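Local coordinates for protein 3-carboxy-cis,cis-muconate cycloisomerase (PDB 1Q5N) that is a cycloisomerase-type enzyme with the largely helical fold of the fumarase/aspartase (lyase) superfamily, assembled from four subunits, at residues Leu26-Val31 and Thr61-Ile66; Asp69-Ala74 and Gly79-Pro84; Ala374-Leu379 and His390-Ala395; Asp408-Val413 and Ser423-Ile428. All blocks are in the same frame, centred on the assembly; numbering follows the deposited sequence.

In the fold
The four contacts form two pairs at opposite ends of a long, mostly helical subunit, with centres 75 to 79 Å apart from one end to the other. Contacts 1 and 2 lie at the N-terminal end and touch: Met-30 packs on Ala-82, Leu-26 on Ile-81 and Val-27 on Leu-71, and both also meet the second subunit. Contacts 3 and 4 sit in the C-terminal helices, joined where Ile-410 reaches Ala-395 and Val-375. Contacts 2, 3 and 4 are buried, contact 1 partly so. All four join their segments by apolar packing without crossing hydrogen bonds; polar bonds instead shape individual segments, notably the Asn-80 cap in contact 2.

Contact 1. Residues Leu26-Val31 and Thr61-Ile66; sequences LVSYMV and TAIDKI
Val-27 on helix 23-43 meets the short helix 62-65 and its C-terminal end with a single methyl, CG1. The contact is helix-on-helix packing within the N-terminal helices of a fumarase/aspartase-type fold, and the backbones come nearest where the CA atoms of Ser-28 and Ile-63 stand 6.5 Å apart.

The apolar part carries the contact. CG1 of Val-27 lies 4.0 Å from CD1 of Ile-66 and 4.2 Å from CD1 of Ile-63, so one valine branch receives the ends of two isoleucines three residues apart, each coming in at a slant. Ile-63 starts out alongside the other helix rather than at it. With CG1 opposite the backbone N (chi1 -173°) and a bend at chi2 (74°), its CD1 is then brought across to the valine. Phe-68 of helix 68-78 touches both Val-27 and Ile-63, and Leu-7 of the second subunit packs on Val-27 as well.

Polar groups add no bond across: Ser-28 OG merely lies 4.2 Å from CD1 of Ile-63, a van der Waals approach at the more open margin. Each backbone looks after itself: Val-31 N bonds to Val-27 O at 2.9 Å, and Ile-66, already past the helical angles, still gives its N-H to Ala-62 O at 2.9 Å.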
# COMPACT_ATOMS: atom_id res chain seq x y z
N LEU A 26 -7.31 -19.85 18.40
CA LEU A 26 -6.62 -20.43 17.25
C LEU A 26 -6.27 -21.90 17.54
O LEU A 26 -6.57 -22.80 16.75
CB LEU A 26 -5.35 -19.64 16.87
CG LEU A 26 -4.54 -20.32 15.73
CD1 LEU A 26 -5.34 -20.33 14.42
CD2 LEU A 26 -3.21 -19.62 15.56
N VAL A 27 -5.64 -22.13 18.70
CA VAL A 27 -5.28 -23.50 19.11
C VAL A 27 -6.55 -24.37 19.28
O VAL A 27 -6.54 -25.56 18.98
CB VAL A 27 -4.45 -23.51 20.41
CG1 VAL A 27 -4.20 -24.97 20.83
CG2 VAL A 27 -3.10 -22.77 20.18
N SER A 28 -7.66 -23.76 19.70
CA SER A 28 -8.91 -24.47 19.84
C SER A 28 -9.36 -25.00 18.50
O SER A 28 -9.77 -26.15 18.37
CB SER A 28 -10.01 -23.55 20.33
OG SER A 28 -10.42 -23.99 21.59
N TYR A 29 -9.29 -24.14 17.49
CA TYR A 29 -9.72 -24.52 16.15
C TYR A 29 -8.77 -25.56 15.57
O TYR A 29 -9.20 -26.43 14.79
CB TYR A 29 -9.77 -23.28 15.22
CG TYR A 29 -10.92 -22.34 15.50
CD1 TYR A 29 -12.23 -22.71 15.17
CD2 TYR A 29 -10.69 -21.05 15.99
CE1 TYR A 29 -13.29 -21.82 15.31
CE2 TYR A 29 -11.77 -20.13 16.14
CZ TYR A 29 -13.07 -20.53 15.79
OH TYR A 29 -14.15 -19.69 15.92
N MET A 30 -7.50 -25.50 15.94
CA MET A 30 -6.55 -26.51 15.43
C MET A 30 -6.91 -27.87 16.02
O MET A 30 -6.84 -28.92 15.32
CB MET A 30 -5.10 -26.14 15.78
CG MET A 30 -4.60 -24.93 14.94
SD MET A 30 -2.98 -24.32 15.50
CE MET A 30 -2.02 -25.47 14.67
N VAL A 31 -7.27 -27.86 17.30
CA VAL A 31 -7.68 -29.09 17.97
C VAL A 31 -8.91 -29.62 17.22
O VAL A 31 -8.98 -30.79 16.84
CB VAL A 31 -8.05 -28.82 19.44
CG1 VAL A 31 -8.83 -30.04 20.04
CG2 VAL A 31 -6.76 -28.54 20.26
N THR A 61 -10.33 -31.66 26.54
CA THR A 61 -9.61 -30.85 27.55
C THR A 61 -8.17 -30.52 27.20
O THR A 61 -7.43 -30.04 28.05
CB THR A 61 -9.53 -31.56 28.91
OG1 THR A 61 -8.68 -32.72 28.80
CG2 THR A 61 -10.92 -31.93 29.42
N ALA A 62 -7.76 -30.78 25.96
CA ALA A 62 -6.39 -30.53 25.57
C ALA A 62 -6.01 -29.07 25.74
O ALA A 62 -4.88 -28.75 26.11
CB ALA A 62 -6.17 -30.96 24.13
N ILE A 63 -6.97 -28.19 25.47
CA ILE A 63 -6.72 -26.76 25.55
C ILE A 63 -6.23 -26.36 26.93
O ILE A 63 -5.39 -25.49 27.06
CB ILE A 63 -7.98 -25.97 25.23
CG1 ILE A 63 -7.64 -24.47 25.15
CG2 ILE A 63 -9.06 -26.22 26.27
CD1 ILE A 63 -6.89 -24.12 23.88
N ASP A 64 -6.75 -27.01 27.97
CA ASP A 64 -6.33 -26.69 29.33
C ASP A 64 -5.01 -27.30 29.70
O ASP A 64 -4.31 -26.79 30.58
CB ASP A 64 -7.40 -27.12 30.32
CG ASP A 64 -8.67 -26.33 30.14
OD1 ASP A 64 -8.59 -25.08 30.32
OD2 ASP A 64 -9.72 -26.92 29.80
N LYS A 65 -4.64 -28.37 29.01
CA LYS A 65 -3.37 -29.03 29.29
C LYS A 65 -2.18 -28.49 28.48
O LYS A 65 -1.04 -28.74 28.84
CB LYS A 65 -3.50 -30.52 29.05
CG LYS A 65 -4.53 -31.22 29.93
CD LYS A 65 -4.51 -32.68 29.57
CE LYS A 65 -5.52 -33.49 30.32
NZ LYS A 65 -5.32 -34.90 29.85
N ILE A 66 -2.44 -27.76 27.40
CA ILE A 66 -1.38 -27.21 26.56
C ILE A 66 -0.57 -26.05 27.18
O ILE A 66 -1.13 -25.11 27.73
CB ILE A 66 -2.00 -26.82 25.20
CG1 ILE A 66 -2.06 -28.07 24.33
CG2 ILE A 66 -1.23 -25.68 24.56
CD1 ILE A 66 -2.84 -27.90 23.14

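Contact 2. Residues Asp69-Ala74 and Gly79-Pro84; sequences DALATA and GNIAIP
Asp-69 O is gripped twice by Thr-73, whose OG1 donates to it at 3.0 Å and whose backbone N does so at 3.1 Å. The two donors arrive from opposite faces of the carbonyl plane, OG1 tilted 30° out of it. In the other segment, Asn-80 OD1 accepts from Ile-83 N at 3.0 Å with a fairly straight N-H...O angle of 159°, a capping bond that secures the first turn of the next helix.

Across the segments the packing is apolar. Ala-74 sets its CB against the ring of Pro-84, 3.4 Å from the proline CB, which is tighter than usual for two carbons. Leu-71 forks over the same partner segment: CD1 reaches Pro-84 CB at 3.7 Å, while CD2 meets Ile-81 CG2 at 4.0 Å, the leucine crossing both side chains nearly at right angles. Leu-7 of the second subunit also packs on Leu-71.

Gly-79, with its positive phi of 96°, ends helix 68-78 and lets the chain double back into helix 82-94. The two consecutive helices, joined by the glycine turn and the asparagine cap, form an alpha-alpha hairpin among the N-terminal helices, with Pro-84 packed at their interface.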
# COMPACT_ATOMS: atom_id res chain seq x y z
N ASP A 69 3.51 -21.14 26.87
CA ASP A 69 4.85 -20.56 26.84
C ASP A 69 5.77 -21.48 26.06
O ASP A 69 6.62 -21.05 25.26
CB ASP A 69 5.37 -20.38 28.25
CG ASP A 69 4.68 -19.25 28.96
OD1 ASP A 69 4.99 -18.08 28.61
OD2 ASP A 69 3.82 -19.53 29.84
N ALA A 70 5.62 -22.78 26.31
CA ALA A 70 6.42 -23.75 25.61
C ALA A 70 6.07 -23.57 24.13
O ALA A 70 6.94 -23.48 23.30
CB ALA A 70 6.07 -25.16 26.09
N LEU A 71 4.77 -23.49 23.82
CA LEU A 71 4.31 -23.35 22.44
C LEU A 71 4.89 -22.12 21.73
O LEU A 71 5.35 -22.23 20.59
CB LEU A 71 2.77 -23.33 22.37
CG LEU A 71 2.18 -23.57 20.96
CD1 LEU A 71 2.63 -24.94 20.50
CD2 LEU A 71 0.64 -23.49 20.93
N ALA A 72 4.88 -20.96 22.39
CA ALA A 72 5.41 -19.75 21.74
C ALA A 72 6.92 -19.89 21.47
O ALA A 72 7.38 -19.65 20.36
CB ALA A 72 5.12 -18.51 22.59
N THR A 73 7.67 -20.32 22.46
CA THR A 73 9.11 -20.51 22.30
C THR A 73 9.39 -21.49 21.16
O THR A 73 10.23 -21.23 20.30
CB THR A 73 9.74 -21.08 23.64
OG1 THR A 73 9.45 -20.16 24.70
CG2 THR A 73 11.25 -21.30 23.53
N ALA A 74 8.70 -22.63 21.17
CA ALA A 74 8.91 -23.65 20.14
C ALA A 74 8.57 -23.13 18.72
O ALA A 74 9.24 -23.48 17.75
CB ALA A 74 8.09 -24.90 20.45
N GLY A 79 9.17 -22.32 13.02
CA GLY A 79 8.73 -21.52 11.89
C GLY A 79 7.22 -21.49 11.70
O GLY A 79 6.76 -20.83 10.77
N ASN A 80 6.48 -22.25 12.51
CA ASN A 80 5.02 -22.27 12.52
C ASN A 80 4.51 -22.93 13.80
O ASN A 80 5.23 -23.67 14.46
CB ASN A 80 4.38 -22.91 11.27
CG ASN A 80 4.45 -24.41 11.23
OD1 ASN A 80 3.90 -25.12 12.09
ND2 ASN A 80 5.13 -24.91 10.21
N ILE A 81 3.27 -22.62 14.15
CA ILE A 81 2.66 -23.11 15.34
C ILE A 81 2.25 -24.57 15.28
O ILE A 81 2.25 -25.24 16.31
CB ILE A 81 1.40 -22.32 15.65
CG1 ILE A 81 1.76 -20.85 15.75
CG2 ILE A 81 0.77 -22.79 16.97
CD1 ILE A 81 0.52 -19.96 15.77
N ALA A 82 1.91 -25.05 14.10
CA ALA A 82 1.40 -26.42 14.02
C ALA A 82 2.37 -27.49 14.49
O ALA A 82 1.96 -28.41 15.20
CB ALA A 82 0.93 -26.73 12.61
N ILE A 83 3.64 -27.37 14.12
CA ILE A 83 4.63 -28.38 14.50
C ILE A 83 4.74 -28.64 16.01
O ILE A 83 4.59 -29.76 16.45
CB ILE A 83 6.02 -28.03 13.84
CG1 ILE A 83 5.97 -28.36 12.34
CG2 ILE A 83 7.16 -28.82 14.48
CD1 ILE A 83 7.10 -27.79 11.54
N PRO A 84 4.97 -27.59 16.83
CA PRO A 84 5.07 -27.81 18.27
C PRO A 84 3.69 -28.13 18.84
O PRO A 84 3.57 -28.75 19.88
CB PRO A 84 5.58 -26.47 18.78
CG PRO A 84 6.15 -25.79 17.56
CD PRO A 84 5.24 -26.19 16.49

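Contact 3. Residues Ala374-Leu379 and His390-Ala395; sequences AVMMAL and HVVEAA
Val-392 reaches from helix 385-402 toward Val-375 and Met-376 of helix 372-383, and its side chain carries this contact. Its CB points at the opposing helix and splits there into two methyls. With CG1 anti to the backbone N (chi1 176°), CG2 falls beside that N and does the touching: it lies 3.9 Å from CG1 of Val-375, 4.0 Å from CA of Met-376 and 4.2 Å from CB of the same methionine. The methyl sits between the CG1 branch of Val-375 and the CA-CB bond of Met-376. The other branch stays farther back, with Val-392 CG1 4.7 Å from Met-376 CB.

These two helices follow one another almost directly in the chain, in the C-terminal helical region of the adenylosuccinate lyase type, and here they run in broadly opposed directions. Their CA atoms come to 6.3 Å between Met-376 and Val-392, an approach in which a short side chain such as valine spans the gap.

Beyond its CB, Met-376 bends at chi2 (-129°) and again at chi3, and its end leaves Val-392 to pack by Arg-385 and Ala-388, earlier on helix 385-402. Val-375 meets Val-392 slantwise; Phe-429 and Ile-428 also touch its side chain.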
# COMPACT_ATOMS: atom_id res chain seq x y z
N ALA A 374 -33.46 26.93 -9.59
CA ALA A 374 -34.86 26.60 -9.41
C ALA A 374 -35.70 27.81 -9.97
O ALA A 374 -36.68 27.60 -10.71
CB ALA A 374 -35.16 26.39 -7.89
N VAL A 375 -35.31 29.05 -9.66
CA VAL A 375 -36.04 30.23 -10.17
C VAL A 375 -36.00 30.28 -11.70
O VAL A 375 -36.97 30.63 -12.37
CB VAL A 375 -35.44 31.56 -9.62
CG1 VAL A 375 -36.19 32.75 -10.23
CG2 VAL A 375 -35.54 31.59 -8.10
N MET A 376 -34.85 29.93 -12.25
CA MET A 376 -34.68 29.92 -13.67
C MET A 376 -35.58 28.87 -14.38
O MET A 376 -36.11 29.15 -15.46
CB MET A 376 -33.21 29.68 -13.94
CG MET A 376 -32.75 30.19 -15.25
SD MET A 376 -31.92 28.83 -15.99
CE MET A 376 -33.39 27.99 -16.79
N MET A 377 -35.75 27.69 -13.77
CA MET A 377 -36.62 26.62 -14.32
C MET A 377 -38.10 27.05 -14.28
O MET A 377 -38.85 26.75 -15.21
CB MET A 377 -36.50 25.31 -13.53
CG MET A 377 -35.15 24.64 -13.61
SD MET A 377 -34.79 24.03 -15.24
CE MET A 377 -33.44 25.08 -15.72
N ALA A 378 -38.52 27.71 -13.20
CA ALA A 378 -39.90 28.19 -13.07
C ALA A 378 -40.21 29.25 -14.12
O ALA A 378 -41.35 29.34 -14.57
CB ALA A 378 -40.13 28.76 -11.69
N LEU A 379 -39.20 30.06 -14.49
CA LEU A 379 -39.37 31.13 -15.48
C LEU A 379 -39.25 30.71 -16.93
O LEU A 379 -39.83 31.36 -17.79
CB LEU A 379 -38.36 32.25 -15.25
CG LEU A 379 -38.72 33.40 -14.31
CD1 LEU A 379 -39.68 34.38 -14.96
CD2 LEU A 379 -39.36 32.81 -13.09
N HIS A 390 -31.00 35.01 -18.26
CA HIS A 390 -30.50 36.36 -18.17
C HIS A 390 -31.11 37.19 -17.07
O HIS A 390 -30.44 38.03 -16.47
CB HIS A 390 -30.62 37.10 -19.50
CG HIS A 390 -29.93 38.43 -19.48
ND1 HIS A 390 -28.55 38.56 -19.49
CD2 HIS A 390 -30.42 39.68 -19.28
CE1 HIS A 390 -28.23 39.82 -19.29
NE2 HIS A 390 -29.34 40.53 -19.16
N VAL A 391 -32.38 37.00 -16.79
CA VAL A 391 -32.97 37.78 -15.71
C VAL A 391 -32.43 37.34 -14.31
O VAL A 391 -32.21 38.17 -13.40
CB VAL A 391 -34.48 37.66 -15.79
CG1 VAL A 391 -35.14 38.15 -14.51
CG2 VAL A 391 -34.96 38.47 -16.99
N VAL A 392 -32.20 36.03 -14.16
CA VAL A 392 -31.73 35.49 -12.91
C VAL A 392 -30.28 35.86 -12.63
O VAL A 392 -29.94 36.23 -11.51
CB VAL A 392 -31.98 33.95 -12.86
CG1 VAL A 392 -31.39 33.35 -11.59
CG2 VAL A 392 -33.48 33.69 -12.88
N GLU A 393 -29.44 35.80 -13.65
CA GLU A 393 -28.05 36.18 -13.48
C GLU A 393 -27.91 37.68 -13.09
O GLU A 393 -27.11 38.03 -12.24
CB GLU A 393 -27.29 35.88 -14.76
CG GLU A 393 -25.91 36.47 -14.78
CD GLU A 393 -25.31 36.44 -16.18
OE1 GLU A 393 -26.11 36.49 -17.18
OE2 GLU A 393 -24.04 36.36 -16.29
N ALA A 394 -28.71 38.55 -13.70
CA ALA A 394 -28.63 39.97 -13.35
C ALA A 394 -29.13 40.16 -11.90
O ALA A 394 -28.61 41.00 -11.14
CB ALA A 394 -29.48 40.80 -14.34
N ALA A 395 -30.14 39.39 -11.51
CA ALA A 395 -30.68 39.47 -10.15
C ALA A 395 -29.65 39.00 -9.11
O ALA A 395 -29.59 39.54 -7.99
CB ALA A 395 -31.96 38.64 -10.04

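Contact 4. Residues Asp408-Val413 and Ser423-Ile428; sequences DIISQV and SQLDEI
Leu-425 turns its chain with chi1 at -91° and chi2 at -165°, so that CD1 extends away from its own helix and reaches Ser-411 and Ile-410. That one methyl makes all the close contacts between the segments. It lies 3.5 Å from CB and 3.6 Å from CA of Ser-411, resting on the carbon side of the serine, and at a looser 4.2 Å from CG2 of Ile-410.

The serine hydroxyl is turned elsewhere. With chi1 at 70° its OG is tucked between the backbone N and the carbonyl carbon and stands 3.1 Å from Asp-408 O, back along its own chain. A type I beta turn runs from Ile-410 to Val-413, with Val-413 N bonded to Ile-410 O at 3.1 Å. The contact thus ties this turn to helix 422-428 within the C-terminal helical region of the superfamily.

A salt bridge from Asp-426 OD1 to Lys-407 NZ joins helix 422-428 to helix 406-410 beside the apolar contact. Ile-410, buried like Leu-425, also packs against Phe-429, while Gln-424 OE1 accepts a hydrogen bond from Asn-421 N at the start of helix 422-428.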
# COMPACT_ATOMS: atom_id res chain seq x y z
N ASP A 408 -35.88 38.83 -2.38
CA ASP A 408 -36.17 40.25 -2.34
C ASP A 408 -35.90 40.92 -3.66
O ASP A 408 -36.69 41.76 -4.09
CB ASP A 408 -35.37 40.93 -1.25
CG ASP A 408 -35.71 40.37 0.12
OD1 ASP A 408 -36.84 39.79 0.26
OD2 ASP A 408 -34.86 40.52 1.06
N ILE A 409 -34.82 40.54 -4.34
CA ILE A 409 -34.48 41.17 -5.61
C ILE A 409 -35.36 40.67 -6.75
O ILE A 409 -35.91 41.43 -7.53
CB ILE A 409 -33.00 40.91 -5.99
CG1 ILE A 409 -32.09 41.52 -4.95
CG2 ILE A 409 -32.73 41.39 -7.40
CD1 ILE A 409 -32.35 42.96 -4.62
N ILE A 410 -35.51 39.37 -6.86
CA ILE A 410 -36.29 38.86 -7.96
C ILE A 410 -37.75 39.29 -7.89
O ILE A 410 -38.35 39.54 -8.94
CB ILE A 410 -36.13 37.32 -8.06
CG1 ILE A 410 -35.66 36.97 -9.47
CG2 ILE A 410 -37.43 36.60 -7.82
CD1 ILE A 410 -34.46 36.11 -9.46
N SER A 411 -38.30 39.43 -6.68
CA SER A 411 -39.72 39.80 -6.54
C SER A 411 -40.06 41.21 -7.02
O SER A 411 -41.23 41.53 -7.25
CB SER A 411 -40.20 39.63 -5.09
OG SER A 411 -39.58 40.61 -4.28
N GLN A 412 -39.06 42.08 -7.16
CA GLN A 412 -39.35 43.42 -7.65
C GLN A 412 -38.94 43.62 -9.11
O GLN A 412 -38.91 44.74 -9.60
CB GLN A 412 -38.76 44.49 -6.70
CG GLN A 412 -37.24 44.68 -6.70
CD GLN A 412 -36.69 45.17 -5.32
OE1 GLN A 412 -35.52 45.58 -5.18
NE2 GLN A 412 -37.55 45.09 -4.29
N VAL A 413 -38.67 42.53 -9.82
CA VAL A 413 -38.31 42.56 -11.25
C VAL A 413 -39.61 42.46 -12.05
O VAL A 413 -40.37 41.51 -11.90
CB VAL A 413 -37.42 41.36 -11.63
CG1 VAL A 413 -37.26 41.28 -13.13
CG2 VAL A 413 -36.08 41.51 -10.98
N SER A 423 -47.23 34.80 -3.42
CA SER A 423 -47.32 33.47 -2.87
C SER A 423 -46.65 32.41 -3.76
O SER A 423 -46.02 31.50 -3.23
CB SER A 423 -48.77 33.10 -2.54
OG SER A 423 -49.45 32.62 -3.69
N GLN A 424 -46.77 32.53 -5.09
CA GLN A 424 -46.12 31.57 -5.99
C GLN A 424 -44.58 31.71 -5.93
O GLN A 424 -43.84 30.74 -6.13
CB GLN A 424 -46.57 31.78 -7.44
CG GLN A 424 -48.00 31.37 -7.76
CD GLN A 424 -48.46 31.95 -9.11
OE1 GLN A 424 -48.29 33.14 -9.38
NE2 GLN A 424 -49.04 31.10 -9.95
N LEU A 425 -44.10 32.92 -5.66
CA LEU A 425 -42.69 33.17 -5.52
C LEU A 425 -42.19 32.51 -4.24
O LEU A 425 -41.08 31.96 -4.22
CB LEU A 425 -42.39 34.66 -5.46
CG LEU A 425 -42.10 35.33 -6.80
CD1 LEU A 425 -41.45 36.69 -6.54
CD2 LEU A 425 -41.18 34.47 -7.64
N ASP A 426 -42.96 32.60 -3.15
CA ASP A 426 -42.51 31.97 -1.92
C ASP A 426 -42.39 30.46 -2.10
O ASP A 426 -41.55 29.82 -1.49
CB ASP A 426 -43.45 32.28 -0.73
CG ASP A 426 -43.42 33.75 -0.32
OD1 ASP A 426 -42.38 34.43 -0.52
OD2 ASP A 426 -44.45 34.22 0.21
N GLU A 427 -43.23 29.88 -2.95
CA GLU A 427 -43.19 28.44 -3.18
C GLU A 427 -41.97 28.06 -4.01
O GLU A 427 -41.30 27.07 -3.74
CB GLU A 427 -44.47 27.95 -3.87
CG GLU A 427 -45.68 27.94 -2.94
CD GLU A 427 -45.56 26.94 -1.78
OE1 GLU A 427 -44.88 27.22 -0.75
OE2 GLU A 427 -46.16 25.85 -1.91
N ILE A 428 -41.70 28.85 -5.04
CA ILE A 428 -40.55 28.63 -5.87
C ILE A 428 -39.24 28.68 -5.03
O ILE A 428 -38.32 27.93 -5.27
CB ILE A 428 -40.57 29.64 -7.04
CG1 ILE A 428 -41.48 29.07 -8.13
CG2 ILE A 428 -39.16 29.88 -7.61
CD1 ILE A 428 -42.21 30.14 -8.93